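PDB 3UYU: Ice-binding protein from Leucosporidium, which binds to the surface of ice crystals and inhibits their growth, conferring freeze tolerance with low thermal hysteresis activity. Local coordinates for residues V6-A11 / R206-T211; E88-Q93 / V188-R193; T141-I146 / N168-V173. The protein carries 2 engineered substitutions. All coordinates share one frame; numbering follows the deposited sequence.

Contact 1: residues V6-A11 / R206-T211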
ATOM      1  N   VAL A   6      -9.196  -5.629 -10.693  1.00 10.83           N
ATOM      2  CA  VAL A   6      -9.209  -4.681  -9.559  1.00 11.40           C
ATOM      3  C   VAL A   6      -7.978  -4.893  -8.667  1.00 11.83           C
ATOM      4  O   VAL A   6      -7.775  -5.988  -8.086  1.00 12.72           O
ATOM      5  CB  VAL A   6     -10.511  -4.885  -8.736  1.00 11.47           C
ATOM      6  CG1 VAL A   6     -10.509  -3.992  -7.476  1.00 13.03           C
ATOM      7  CG2 VAL A   6     -11.733  -4.592  -9.615  1.00 13.85           C
ATOM      8  N   GLU A   7      -7.177  -3.832  -8.503  1.00 11.84           N
ATOM      9  CA  GLU A   7      -5.919  -3.908  -7.820  1.00 12.06           C
ATOM     10  C   GLU A   7      -6.144  -3.813  -6.316  1.00 11.27           C
ATOM     11  O   GLU A   7      -6.703  -2.831  -5.800  1.00 11.76           O
ATOM     12  CB  GLU A   7      -5.002  -2.741  -8.308  1.00 13.08           C
ATOM     13  CG  GLU A   7      -3.729  -2.633  -7.547  1.00 18.74           C
ATOM     14  CD  GLU A   7      -2.925  -3.953  -7.604  1.00 22.51           C
ATOM     15  OE1 GLU A   7      -2.770  -4.462  -8.756  1.00 31.47           O
ATOM     16  OE2 GLU A   7      -2.487  -4.519  -6.554  1.00 22.39           O
ATOM     17  N   LEU A   8      -5.723  -4.855  -5.618  1.00 10.03           N
ATOM     18  CA  LEU A   8      -5.999  -4.935  -4.153  1.00  9.16           C
ATOM     19  C   LEU A   8      -4.871  -4.423  -3.254  1.00  9.94           C
ATOM     20  O   LEU A   8      -5.107  -4.216  -2.062  1.00 11.15           O
ATOM     21  CB  LEU A   8      -6.345  -6.387  -3.740  1.00  9.52           C
ATOM     22  CG  LEU A   8      -7.470  -6.998  -4.551  1.00  9.92           C
ATOM     23  CD1 LEU A   8      -7.552  -8.501  -4.054  1.00 14.10           C
ATOM     24  CD2 LEU A   8      -8.792  -6.285  -4.297  1.00 12.66           C
ATOM     25  N   GLY A   9      -3.628  -4.262  -3.786  1.00 10.72           N
ATOM     26  CA  GLY A   9      -2.585  -3.809  -2.892  1.00  9.64           C
ATOM     27  C   GLY A   9      -2.342  -4.784  -1.767  1.00 10.89           C
ATOM     28  O   GLY A   9      -2.399  -6.071  -1.951  1.00 11.33           O
ATOM     29  N   VAL A  10      -2.188  -4.248  -0.569  1.00 10.40           N
ATOM     30  CA  VAL A  10      -1.847  -5.029   0.545  1.00 10.06           C
ATOM     31  C   VAL A  10      -3.066  -5.900   0.940  1.00 10.74           C
ATOM     32  O   VAL A  10      -2.899  -6.867   1.677  1.00 11.05           O
ATOM     33  CB  VAL A  10      -1.429  -4.084   1.750  1.00 12.47           C
ATOM     34  CG1 VAL A  10      -1.122  -4.878   3.016  1.00 13.94           C
ATOM     35  CG2 VAL A  10      -0.109  -3.356   1.344  1.00 13.86           C
ATOM     36  N   ALA A  11      -4.264  -5.541   0.464  1.00 11.47           N
ATOM     37  CA  ALA A  11      -5.423  -6.301   0.841  1.00 10.97           C
ATOM     38  C   ALA A  11      -5.406  -7.702   0.204  1.00 12.50           C
ATOM     39  O   ALA A  11      -6.153  -8.579   0.662  1.00 12.59           O
ATOM     40  CB  ALA A  11      -6.704  -5.561   0.490  1.00  9.76           C
ATOM     41  N   ARG A 206     -11.739 -13.723  -1.169  1.00 10.38           N
ATOM     42  CA  ARG A 206     -11.517 -12.921   0.003  1.00  9.18           C
ATOM     43  C   ARG A 206     -12.767 -12.096   0.322  1.00  8.43           C
ATOM     44  O   ARG A 206     -13.594 -11.847  -0.558  1.00  8.83           O
ATOM     45  CB  ARG A 206     -10.417 -11.874  -0.282  1.00 11.93           C
ATOM     46  CG  ARG A 206      -9.194 -12.393  -0.851  1.00 16.83           C
ATOM     47  CD  ARG A 206      -8.475 -11.028  -1.244  1.00 15.41           C
ATOM     48  NE  ARG A 206      -7.524 -11.533  -2.136  1.00 16.37           N
ATOM     49  CZ  ARG A 206      -6.478 -12.219  -1.736  1.00 15.14           C
ATOM     50  NH1 ARG A 206      -6.252 -12.446  -0.412  1.00 13.75           N
ATOM     51  NH2 ARG A 206      -5.627 -12.703  -2.613  1.00 22.76           N
ATOM     52  N   VAL A 207     -12.850 -11.666   1.593  1.00  8.58           N
ATOM     53  CA  VAL A 207     -13.934 -10.828   2.091  1.00 10.16           C
ATOM     54  C   VAL A 207     -13.351  -9.512   2.647  1.00  9.70           C
ATOM     55  O   VAL A 207     -12.599  -9.543   3.594  1.00 11.13           O
ATOM     56  CB  VAL A 207     -14.772 -11.544   3.164  1.00 10.61           C
ATOM     57  CG1 VAL A 207     -15.936 -10.667   3.630  1.00 13.53           C
ATOM     58  CG2 VAL A 207     -15.323 -12.884   2.580  1.00 12.73           C
ATOM     59  N   LEU A 208     -13.731  -8.419   2.006  1.00 11.79           N
ATOM     60  CA  LEU A 208     -13.161  -7.086   2.354  1.00 11.94           C
ATOM     61  C   LEU A 208     -14.349  -6.224   2.697  1.00 11.52           C
ATOM     62  O   LEU A 208     -15.054  -5.834   1.809  1.00 13.89           O
ATOM     63  CB  LEU A 208     -12.353  -6.541   1.182  1.00 12.48           C
ATOM     64  CG  LEU A 208     -11.213  -7.497   0.636  1.00 11.40           C
ATOM     65  CD1 LEU A 208     -10.484  -6.871  -0.524  1.00 11.84           C
ATOM     66  CD2 LEU A 208     -10.141  -7.727   1.688  1.00 11.03           C
ATOM     67  N   SER A 209     -14.559  -5.914   3.990  1.00  9.83           N
ATOM     68  CA  SER A 209     -15.757  -5.142   4.339  1.00 11.80           C
ATOM     69  C   SER A 209     -15.423  -3.830   5.029  1.00 11.74           C
ATOM     70  O   SER A 209     -14.563  -3.837   5.925  1.00 12.47           O
ATOM     71  CB  SER A 209     -16.596  -5.969   5.334  1.00 12.29           C
ATOM     72  OG  SER A 209     -17.616  -5.122   5.906  1.00 13.84           O
ATOM     73  N   GLN A 210     -16.144  -2.760   4.674  1.00 12.47           N
ATOM     74  CA  GLN A 210     -16.013  -1.447   5.409  1.00 14.70           C
ATOM     75  C   GLN A 210     -16.732  -1.358   6.745  1.00 14.69           C
ATOM     76  O   GLN A 210     -16.610  -0.340   7.495  1.00 14.71           O
ATOM     77  CB  GLN A 210     -16.451  -0.325   4.512  1.00 13.85           C
ATOM     78  CG  GLN A 210     -15.420  -0.200   3.370  1.00 14.92           C
ATOM     79  CD  GLN A 210     -15.629   0.953   2.392  1.00 19.51           C
ATOM     80  OE1 GLN A 210     -16.135   2.030   2.749  1.00 19.24           O
ATOM     81  NE2 GLN A 210     -15.234   0.724   1.146  1.00 22.02           N
ATOM     82  N   THR A 211     -17.393  -2.448   7.118  1.00 13.58           N
ATOM     83  CA  THR A 211     -17.951  -2.555   8.498  1.00 14.13           C
ATOM     84  C   THR A 211     -17.575  -3.891   9.090  1.00 13.82           C
ATOM     85  O   THR A 211     -16.444  -4.099   9.441  1.00 13.65           O
ATOM     86  CB  THR A 211     -19.495  -2.198   8.557  1.00 14.29           C
ATOM     87  OG1 THR A 211     -20.276  -3.146   7.828  1.00 14.39           O
ATOM     88  CG2 THR A 211     -19.811  -0.860   7.985  1.00 13.19           C
TER
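Beside Leu208, whose methyl CD1 meets Leu8 and Ala11 across the contact, the hydroxyl of Ser209 is held by two partners, one two residues on and one from the neighbouring coil. Ser209 OG accepts from Thr211 N at 2.9 Å with an N-H...O angle of 155°, which makes an ST turn, and it is also hydrogen-bonded with the backbone O of Arg193. The two bonds fix the chain where strand 202-209 ends, just past the residues that face the loop. Between the leucines and Ala11 the contact is apolar. Leu208 CD1 sits 4.1 Å from Ala11 CB and 4.2 Å from Leu8 CD2, so one branch of Leu208 serves both loop residues. Its CG lies anti to the carbonyl carbon (chi1 -55°), which carries the branch out to the loop. Arg206 adds a polar neighbour: the other branch of Leu8, CD1, lies 3.6 Å from Arg206 NE, the two side chains passing at a slant. Arg206 NH1 is hydrogen-bonded to the carbonyl O of Phe14. The loop holds its own shape: Ala11 N bonds to Leu8 O at 3.0 Å, and Gly9 N bonds to Glu7 OE2 at 3.0 Å, on the anti side of the carboxylate. Gly9 itself adopts a positive phi of 62°, a conformation that favours glycine. Val10 packs on Ala82 of the second subunit. Backbone hydrogen bonds of Val207 with Ala15 and Leu17, and of Leu208 with Leu189 and Ala191, place segment 206-211 between successive coils. Here the N-terminal loop packs on the outer side of a right-handed beta-helix, the fold of this ice-binding protein, next to its long flanking helix.

Contact 2: residues E88-Q93 / V188-R193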
ATOM      1  N   GLU A  88     -10.233   0.056   0.310  1.00 10.35           N
ATOM      2  CA  GLU A  88     -11.174   1.148  -0.055  1.00 11.84           C
ATOM      3  C   GLU A  88     -10.907   1.623  -1.510  1.00  8.38           C
ATOM      4  O   GLU A  88     -11.853   1.921  -2.277  1.00 11.71           O
ATOM      5  CB  GLU A  88     -10.956   2.355   0.897  1.00 11.76           C
ATOM      6  CG  GLU A  88     -12.034   2.950   1.641  1.00 28.45           C
ATOM      7  CD  GLU A  88     -11.999   2.292   2.972  1.00 33.25           C
ATOM      8  OE1 GLU A  88     -11.874   2.922   4.075  1.00 35.09           O
ATOM      9  OE2 GLU A  88     -12.021   1.071   2.857  1.00 37.67           O
ATOM     10  N   THR A  89      -9.612   1.759  -1.877  1.00 10.58           N
ATOM     11  CA  THR A  89      -9.252   2.177  -3.220  1.00  9.53           C
ATOM     12  C   THR A  89      -9.812   1.125  -4.226  1.00 10.92           C
ATOM     13  O   THR A  89     -10.345   1.486  -5.243  1.00 12.06           O
ATOM     14  CB  THR A  89      -7.729   2.320  -3.308  1.00 10.17           C
ATOM     15  OG1 THR A  89      -7.366   3.405  -2.434  1.00 11.26           O
ATOM     16  CG2 THR A  89      -7.272   2.546  -4.764  1.00 10.00           C
ATOM     17  N   ALA A  90      -9.695  -0.154  -3.906  1.00 12.02           N
ATOM     18  CA  ALA A  90     -10.288  -1.221  -4.736  1.00  9.81           C
ATOM     19  C   ALA A  90     -11.791  -1.142  -4.867  1.00 10.04           C
ATOM     20  O   ALA A  90     -12.319  -1.275  -5.980  1.00 12.42           O
ATOM     21  CB  ALA A  90      -9.847  -2.615  -4.218  1.00  9.18           C
ATOM     22  N   TYR A  91     -12.510  -0.962  -3.750  1.00 11.85           N
ATOM     23  CA  TYR A  91     -13.943  -0.782  -3.788  1.00 11.47           C
ATOM     24  C   TYR A  91     -14.308   0.326  -4.776  1.00 11.71           C
ATOM     25  O   TYR A  91     -15.176   0.180  -5.613  1.00 12.01           O
ATOM     26  CB  TYR A  91     -14.456  -0.432  -2.361  1.00 11.71           C
ATOM     27  CG  TYR A  91     -15.937  -0.209  -2.329  1.00 10.81           C
ATOM     28  CD1 TYR A  91     -16.778  -1.280  -2.009  1.00 13.33           C
ATOM     29  CD2 TYR A  91     -16.506   1.033  -2.658  1.00 13.14           C
ATOM     30  CE1 TYR A  91     -18.133  -1.127  -2.019  1.00 12.00           C
ATOM     31  CE2 TYR A  91     -17.902   1.211  -2.646  1.00 14.42           C
ATOM     32  CZ  TYR A  91     -18.700   0.106  -2.308  1.00 16.53           C
ATOM     33  OH  TYR A  91     -20.059   0.239  -2.314  1.00 17.03           O
ATOM     34  N   ASN A  92     -13.625   1.458  -4.660  1.00 12.52           N
ATOM     35  CA  ASN A  92     -13.892   2.625  -5.512  1.00 13.06           C
ATOM     36  C   ASN A  92     -13.561   2.385  -6.963  1.00 12.14           C
ATOM     37  O   ASN A  92     -14.292   2.831  -7.858  1.00 13.90           O
ATOM     38  CB  ASN A  92     -13.144   3.831  -4.951  1.00 13.72           C
ATOM     39  CG  ASN A  92     -13.702   4.318  -3.604  1.00 14.48           C
ATOM     40  OD1 ASN A  92     -14.883   4.036  -3.228  1.00 18.59           O
ATOM     41  ND2 ASN A  92     -12.897   5.099  -2.886  1.00 17.36           N
ATOM     42  N   GLN A  93     -12.459   1.667  -7.224  1.00 12.59           N
ATOM     43  CA  GLN A  93     -12.096   1.314  -8.583  1.00 12.33           C
ATOM     44  C   GLN A  93     -13.213   0.472  -9.176  1.00 12.13           C
ATOM     45  O   GLN A  93     -13.661   0.720 -10.288  1.00 12.99           O
ATOM     46  CB  GLN A  93     -10.748   0.591  -8.628  1.00  9.72           C
ATOM     47  CG  GLN A  93     -10.378   0.242 -10.064  1.00 13.52           C
ATOM     48  CD  GLN A  93      -9.128  -0.624 -10.201  1.00 15.19           C
ATOM     49  OE1 GLN A  93      -8.713  -1.297  -9.284  1.00 15.06           O
ATOM     50  NE2 GLN A  93      -8.598  -0.689 -11.407  1.00 18.26           N
ATOM     51  N   VAL A 188     -13.700 -12.166  -5.111  1.00 10.63           N
ATOM     52  CA  VAL A 188     -13.374 -11.111  -4.150  1.00 11.50           C
ATOM     53  C   VAL A 188     -14.618 -10.305  -3.797  1.00 12.08           C
ATOM     54  O   VAL A 188     -15.274  -9.752  -4.692  1.00 13.13           O
ATOM     55  CB  VAL A 188     -12.275 -10.194  -4.737  1.00 13.35           C
ATOM     56  CG1 VAL A 188     -11.941  -9.075  -3.738  1.00  9.95           C
ATOM     57  CG2 VAL A 188     -11.035 -10.956  -5.020  1.00 14.79           C
ATOM     58  N   LEU A 189     -15.027 -10.298  -2.534  1.00 10.76           N
ATOM     59  CA  LEU A 189     -16.159  -9.474  -2.089  1.00 12.11           C
ATOM     60  C   LEU A 189     -15.679  -8.139  -1.533  1.00 11.20           C
ATOM     61  O   LEU A 189     -14.924  -8.155  -0.571  1.00 13.24           O
ATOM     62  CB  LEU A 189     -16.870 -10.252  -0.994  1.00 13.88           C
ATOM     63  CG  LEU A 189     -18.328 -10.091  -0.705  1.00 22.54           C
ATOM     64  CD1 LEU A 189     -19.231  -9.968  -2.002  1.00 19.91           C
ATOM     65  CD2 LEU A 189     -18.680 -11.388   0.064  1.00 20.15           C
ATOM     66  N   LEU A 190     -16.024  -7.044  -2.238  1.00 11.10           N
ATOM     67  CA  LEU A 190     -15.686  -5.667  -1.775  1.00 10.23           C
ATOM     68  C   LEU A 190     -17.032  -5.103  -1.303  1.00  9.89           C
ATOM     69  O   LEU A 190     -17.836  -4.564  -2.107  1.00 12.16           O
ATOM     70  CB  LEU A 190     -15.109  -4.844  -2.930  1.00 10.93           C
ATOM     71  CG  LEU A 190     -13.750  -5.348  -3.486  1.00 14.42           C
ATOM     72  CD1 LEU A 190     -13.557  -4.852  -4.942  1.00 16.57           C
ATOM     73  CD2 LEU A 190     -12.731  -4.814  -2.645  1.00 17.29           C
ATOM     74  N   ALA A 191     -17.262  -5.248   0.007  1.00 10.96           N
ATOM     75  CA  ALA A 191     -18.539  -4.871   0.666  1.00 12.17           C
ATOM     76  C   ALA A 191     -18.449  -3.550   1.395  1.00 11.79           C
ATOM     77  O   ALA A 191     -17.506  -3.326   2.141  1.00 12.60           O
ATOM     78  CB  ALA A 191     -18.908  -5.936   1.666  1.00 12.77           C
ATOM     79  N   LYS A 192     -19.416  -2.685   1.083  1.00 12.82           N
ATOM     80  CA  LYS A 192     -19.523  -1.435   1.839  1.00 15.41           C
ATOM     81  C   LYS A 192     -20.014  -1.594   3.262  1.00 15.86           C
ATOM     82  O   LYS A 192     -19.638  -0.808   4.148  1.00 16.35           O
ATOM     83  CB  LYS A 192     -20.295  -0.376   1.052  1.00 16.50           C
ATOM     84  CG  LYS A 192     -20.120   0.983   1.684  1.00 18.83           C
ATOM     85  CD  LYS A 192     -21.323   1.823   1.556  1.00 29.35           C
ATOM     86  CE  LYS A 192     -20.950   3.294   1.755  1.00 32.14           C
ATOM     87  NZ  LYS A 192     -19.504   3.441   1.397  1.00 33.05           N
ATOM     88  N   ARG A 193     -20.876  -2.579   3.486  1.00 15.87           N
ATOM     89  CA  ARG A 193     -21.503  -2.756   4.806  1.00 15.52           C
ATOM     90  C   ARG A 193     -21.316  -4.198   5.224  1.00 15.82           C
ATOM     91  O   ARG A 193     -20.266  -4.787   4.970  1.00 15.09           O
ATOM     92  CB  ARG A 193     -22.976  -2.334   4.753  1.00 15.98           C
ATOM     93  CG  ARG A 193     -23.144  -0.811   4.344  1.00 16.58           C
ATOM     94  CD  ARG A 193     -24.594  -0.452   4.276  1.00 25.80           C
ATOM     95  NE  ARG A 193     -24.826   0.816   4.963  1.00 37.68           N
ATOM     96  CZ  ARG A 193     -26.032   1.219   5.386  1.00 42.32           C
ATOM     97  NH1 ARG A 193     -27.110   0.456   5.158  1.00 44.48           N
ATOM     98  NH2 ARG A 193     -26.170   2.391   6.022  1.00 44.52           N
TER
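Tyr91 reaches across to Leu190 and Lys192, turning its ring edge to the Leu190 carbonyl. CG stands anti to the backbone N (chi1 179°), which extends the ring away from the helix and obliquely past the strand. The ring then meets the chain in order: CD1 lies 4.0 Å from Leu190 CB, CE1 is 3.5 Å from Leu190 O, and OH comes within 3.4 Å of Lys192 CB. The carbonyl oxygen of Leu190 lies near the ring plane, so it faces the C-H edge and not the pi cloud. Lys192 crosses the tyrosine tip at a slant and touches the hydroxyl through CB and, more loosely, CG. The other main side chain, Leu190, points at the helix and meets Ala90 with both branches: its CD2 packs on Ala90 CB at 4.0 Å, while CD1 lies 3.9 Å from Ala90 O. The segment axes stand almost at right angles, 93° between their directions, with a closest approach of 8.6 Å; Tyr91 and Leu190 are the closest CA pair. Helix 76-96 thus lies across a strand of the parallel beta-helix. The hydroxyl has its polar partner one strand further on, where Tyr91 OH is hydrogen-bonded with Gln172 NE2. An alanine in place of Tyr91 would probably leave Gln172 NE2 without this mate and open a gap over Leu190 CB and the aliphatic start of Lys192. Between helix and strand 188-191 themselves, the contacts are carbon against carbon, a ring edge and a leucine methyl against carbonyls, and, just past the strand, a hydroxyl on a methylene; this is consistent with adhesion mainly by shape and burial, with the directional bond of the tyrosine spent on the neighbouring strand.

Contact 3: residues T141-I146 / N168-V173; sequences TWVFQI and NIAFQV
Phe144 and Phe171 are stacked on neighbouring coils, and the stack can be followed outward from Phe144 CB. That atom lies 3.6 Å from Phe171 CD1, and CG is again 3.6 Å from Phe171 CE1. Chi1 of -53°, with CG anti to the carbonyl carbon, sets the ring side by side with Phe171, both pointing the same way. Further out, Phe144 CD1 lies over the centre of the Phe171 ring and also has Ala170 O near the plane of its own ring, at 3.4 Å. CE1, toward the tip, faces Phe171 CZ at 3.7 Å and meets Ile169 CG2 at the ring edge. The rings form an offset stack with planes 15° apart and centroids 4.2 Å apart. Tyr120 also meets the Phe144 ring, so aromatic contact continues to strand 118-122. Such in-register stacking of like residues is a hallmark of parallel beta-helices: here the strands run parallel, 9° apart, and five backbone hydrogen bonds join them from Trp142 N to Ile146 N, the shortest being Gln172 N to Phe144 O at 2.8 Å. On the same face as the phenylalanines, Trp142 CE3 packs on Ile169 CG1 at 3.6 Å, while its NE1 is hydrogen-bonded to Leu115 O. Phe134 touches Trp142, Ile169 and Phe171, consistent with this face being the interior, the opposite one meeting helix 76-96. That opposite face carries Val143 with Ala170 and Gln145 with Gln172. Bent at chi2, Gln172 brings OE1 to 3.4 Å from Gln145 CB, while its NE2 is hydrogen-bonded to Tyr91 OH; the Gln172 side chain packs on Ala94 and Ala95. Gln145 extends beyond CG, and its NE2 is hydrogen-bonded to the backbone O of both Ala94 and Phe97.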
ATOM      1  N   THR A 141     -11.883 -11.331 -17.006  1.00 11.43           N
ATOM      2  CA  THR A 141     -12.291 -10.617 -15.790  1.00 11.36           C
ATOM      3  C   THR A 141     -13.772 -10.277 -15.749  1.00 11.50           C
ATOM      4  O   THR A 141     -14.417 -10.023 -16.803  1.00 12.04           O
ATOM      5  CB  THR A 141     -11.459  -9.310 -15.559  1.00 11.69           C
ATOM      6  OG1 THR A 141     -11.451  -8.583 -16.796  1.00 12.97           O
ATOM      7  CG2 THR A 141     -10.046  -9.658 -15.135  1.00 13.22           C
ATOM      8  N   TRP A 142     -14.310 -10.300 -14.516  1.00 12.87           N
ATOM      9  CA  TRP A 142     -15.717  -9.973 -14.241  1.00 12.44           C
ATOM     10  C   TRP A 142     -15.735  -8.936 -13.091  1.00 12.93           C
ATOM     11  O   TRP A 142     -15.073  -9.124 -12.093  1.00 11.91           O
ATOM     12  CB  TRP A 142     -16.459 -11.187 -13.681  1.00 11.76           C
ATOM     13  CG  TRP A 142     -16.779 -12.299 -14.664  1.00 13.22           C
ATOM     14  CD1 TRP A 142     -17.982 -12.523 -15.304  1.00 11.61           C
ATOM     15  CD2 TRP A 142     -15.901 -13.370 -15.054  1.00 14.55           C
ATOM     16  NE1 TRP A 142     -17.894 -13.687 -16.065  1.00 12.15           N
ATOM     17  CE2 TRP A 142     -16.640 -14.214 -15.931  1.00 14.81           C
ATOM     18  CE3 TRP A 142     -14.566 -13.704 -14.753  1.00 15.16           C
ATOM     19  CZ2 TRP A 142     -16.090 -15.377 -16.527  1.00 13.05           C
ATOM     20  CZ3 TRP A 142     -14.008 -14.865 -15.338  1.00 10.72           C
ATOM     21  CH2 TRP A 142     -14.794 -15.673 -16.259  1.00 10.94           C
ATOM     22  N   VAL A 143     -16.565  -7.897 -13.228  1.00 12.08           N
ATOM     23  CA  VAL A 143     -16.862  -7.009 -12.097  1.00 12.66           C
ATOM     24  C   VAL A 143     -18.338  -6.807 -12.043  1.00 11.31           C
ATOM     25  O   VAL A 143     -18.941  -6.528 -13.109  1.00 12.31           O
ATOM     26  CB  VAL A 143     -16.171  -5.618 -12.257  1.00 11.22           C
ATOM     27  CG1 VAL A 143     -16.750  -4.607 -11.180  1.00 12.40           C
ATOM     28  CG2 VAL A 143     -14.675  -5.785 -12.189  1.00 15.41           C
ATOM     29  N   PHE A 144     -18.906  -6.994 -10.848  1.00 11.29           N
ATOM     30  CA  PHE A 144     -20.332  -6.692 -10.506  1.00 12.86           C
ATOM     31  C   PHE A 144     -20.403  -5.434  -9.686  1.00 12.91           C
ATOM     32  O   PHE A 144     -19.683  -5.287  -8.703  1.00 13.93           O
ATOM     33  CB  PHE A 144     -20.923  -7.887  -9.722  1.00 11.21           C
ATOM     34  CG  PHE A 144     -20.707  -9.177 -10.496  1.00 15.97           C
ATOM     35  CD1 PHE A 144     -19.482  -9.873 -10.404  1.00 17.14           C
ATOM     36  CD2 PHE A 144     -21.607  -9.566 -11.478  1.00 17.31           C
ATOM     37  CE1 PHE A 144     -19.244 -11.012 -11.250  1.00 16.18           C
ATOM     38  CE2 PHE A 144     -21.398 -10.692 -12.271  1.00 17.38           C
ATOM     39  CZ  PHE A 144     -20.214 -11.413 -12.186  1.00 18.56           C
ATOM     40  N   GLN A 145     -21.221  -4.498 -10.174  1.00 12.66           N
ATOM     41  CA  GLN A 145     -21.478  -3.239  -9.456  1.00 13.64           C
ATOM     42  C   GLN A 145     -22.920  -3.251  -8.973  1.00 13.55           C
ATOM     43  O   GLN A 145     -23.841  -3.223  -9.824  1.00 14.46           O
ATOM     44  CB  GLN A 145     -21.271  -2.044 -10.378  1.00 14.31           C
ATOM     45  CG  GLN A 145     -19.906  -1.969 -11.066  1.00 15.12           C
ATOM     46  CD  GLN A 145     -19.849  -0.866 -12.096  1.00 15.28           C
ATOM     47  OE1 GLN A 145     -20.796  -0.707 -12.910  1.00 17.00           O
ATOM     48  NE2 GLN A 145     -18.727  -0.142 -12.144  1.00 13.63           N
ATOM     49  N   ILE A 146     -23.097  -3.457  -7.674  1.00 12.60           N
ATOM     50  CA  ILE A 146     -24.442  -3.668  -7.091  1.00 13.42           C
ATOM     51  C   ILE A 146     -24.693  -2.541  -6.092  1.00 16.06           C
ATOM     52  O   ILE A 146     -24.025  -2.464  -5.049  1.00 15.76           O
ATOM     53  CB  ILE A 146     -24.496  -5.049  -6.368  1.00 15.11           C
ATOM     54  CG1 ILE A 146     -24.226  -6.190  -7.398  1.00 13.88           C
ATOM     55  CG2 ILE A 146     -25.839  -5.247  -5.707  1.00 17.59           C
ATOM     56  CD1 ILE A 146     -23.914  -7.521  -6.822  1.00 17.01           C
ATOM     57  N   ASN A 168     -10.046 -13.329 -10.600  1.00 10.93           N
ATOM     58  CA  ASN A 168     -10.465 -12.384 -11.637  1.00 10.62           C
ATOM     59  C   ASN A 168     -11.925 -12.021 -11.552  1.00 10.65           C
ATOM     60  O   ASN A 168     -12.455 -11.533 -12.563  1.00 11.82           O
ATOM     61  CB  ASN A 168     -10.101 -12.945 -13.047  1.00 12.40           C
ATOM     62  CG  ASN A 168      -8.588 -13.060 -13.221  1.00 14.73           C
ATOM     63  OD1 ASN A 168      -7.807 -12.256 -12.654  1.00 15.35           O
ATOM     64  ND2 ASN A 168      -8.162 -14.104 -13.988  1.00 13.58           N
ATOM     65  N   ILE A 169     -12.591 -12.286 -10.401  1.00  8.78           N
ATOM     66  CA  ILE A 169     -14.043 -12.061 -10.214  1.00 10.81           C
ATOM     67  C   ILE A 169     -14.140 -11.126  -9.000  1.00 10.98           C
ATOM     68  O   ILE A 169     -13.665 -11.477  -7.900  1.00 11.72           O
ATOM     69  CB  ILE A 169     -14.790 -13.408  -9.924  1.00 11.92           C
ATOM     70  CG1 ILE A 169     -14.715 -14.348 -11.182  1.00 11.03           C
ATOM     71  CG2 ILE A 169     -16.207 -13.161  -9.547  1.00 13.49           C
ATOM     72  CD1 ILE A 169     -15.217 -15.826 -10.883  1.00 13.00           C
ATOM     73  N   ALA A 170     -14.712  -9.933  -9.217  1.00 10.02           N
ATOM     74  CA  ALA A 170     -14.879  -8.962  -8.111  1.00 10.41           C
ATOM     75  C   ALA A 170     -16.294  -8.463  -8.016  1.00 10.41           C
ATOM     76  O   ALA A 170     -16.880  -8.100  -9.040  1.00 13.12           O
ATOM     77  CB  ALA A 170     -13.931  -7.774  -8.315  1.00 10.73           C
ATOM     78  N   PHE A 171     -16.829  -8.474  -6.785  1.00 11.05           N
ATOM     79  CA  PHE A 171     -18.177  -8.007  -6.520  1.00 12.50           C
ATOM     80  C   PHE A 171     -18.107  -6.784  -5.655  1.00 12.17           C
ATOM     81  O   PHE A 171     -17.686  -6.852  -4.491  1.00 14.01           O
ATOM     82  CB  PHE A 171     -18.957  -9.102  -5.740  1.00 12.43           C
ATOM     83  CG  PHE A 171     -19.477 -10.263  -6.590  1.00 12.56           C
ATOM     84  CD1 PHE A 171     -20.823 -10.277  -6.984  1.00 16.43           C
ATOM     85  CD2 PHE A 171     -18.659 -11.362  -6.914  1.00 18.79           C
ATOM     86  CE1 PHE A 171     -21.373 -11.347  -7.749  1.00 16.79           C
ATOM     87  CE2 PHE A 171     -19.179 -12.441  -7.712  1.00 15.48           C
ATOM     88  CZ  PHE A 171     -20.516 -12.438  -8.094  1.00 15.98           C
ATOM     89  N   GLN A 172     -18.578  -5.663  -6.194  1.00 13.51           N
ATOM     90  CA  GLN A 172     -18.646  -4.434  -5.364  1.00 11.38           C
ATOM     91  C   GLN A 172     -20.100  -4.266  -4.945  1.00 11.16           C
ATOM     92  O   GLN A 172     -20.959  -4.206  -5.817  1.00 12.50           O
ATOM     93  CB  GLN A 172     -18.216  -3.252  -6.240  1.00 11.38           C
ATOM     94  CG  GLN A 172     -18.523  -1.816  -5.596  1.00 14.08           C
ATOM     95  CD  GLN A 172     -19.887  -1.291  -5.991  1.00 13.96           C
ATOM     96  OE1 GLN A 172     -20.230  -1.256  -7.186  1.00 16.87           O
ATOM     97  NE2 GLN A 172     -20.665  -0.813  -4.982  1.00 14.70           N
ATOM     98  N   VAL A 173     -20.342  -4.244  -3.625  1.00 11.97           N
ATOM     99  CA  VAL A 173     -21.735  -4.254  -3.149  1.00 12.86           C
ATOM    100  C   VAL A 173     -21.949  -3.121  -2.152  1.00 14.69           C
ATOM    101  O   VAL A 173     -21.282  -3.034  -1.130  1.00 14.33           O
ATOM    102  CB  VAL A 173     -21.994  -5.561  -2.428  1.00 12.90           C
ATOM    103  CG1 VAL A 173     -23.461  -5.683  -1.978  1.00 12.91           C
ATOM    104  CG2 VAL A 173     -21.559  -6.827  -3.301  1.00 16.48           C
TER

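In the fold
All three contacts are largely buried, but they sample different layers. Contact 3 is the beta-helix wall itself, joined by backbone bonds and filled on its inner face by aromatic stacking. Contacts 1 and 2 lie on the outer side of that wall, where the N-terminal loop and helix 76-96 pack mainly by apolar touches; contact 2 includes the exposed Lys192 at its margin. The strands of 206-211, 188-193 and 168-173 are successive neighbours: Leu208 N bonds to Leu189 O, and Leu190 N to Phe171 O. Val6, in the loop of contact 1, also reaches Val143 and Ala170 of contact 3, so the loop spans the coils of both contacts.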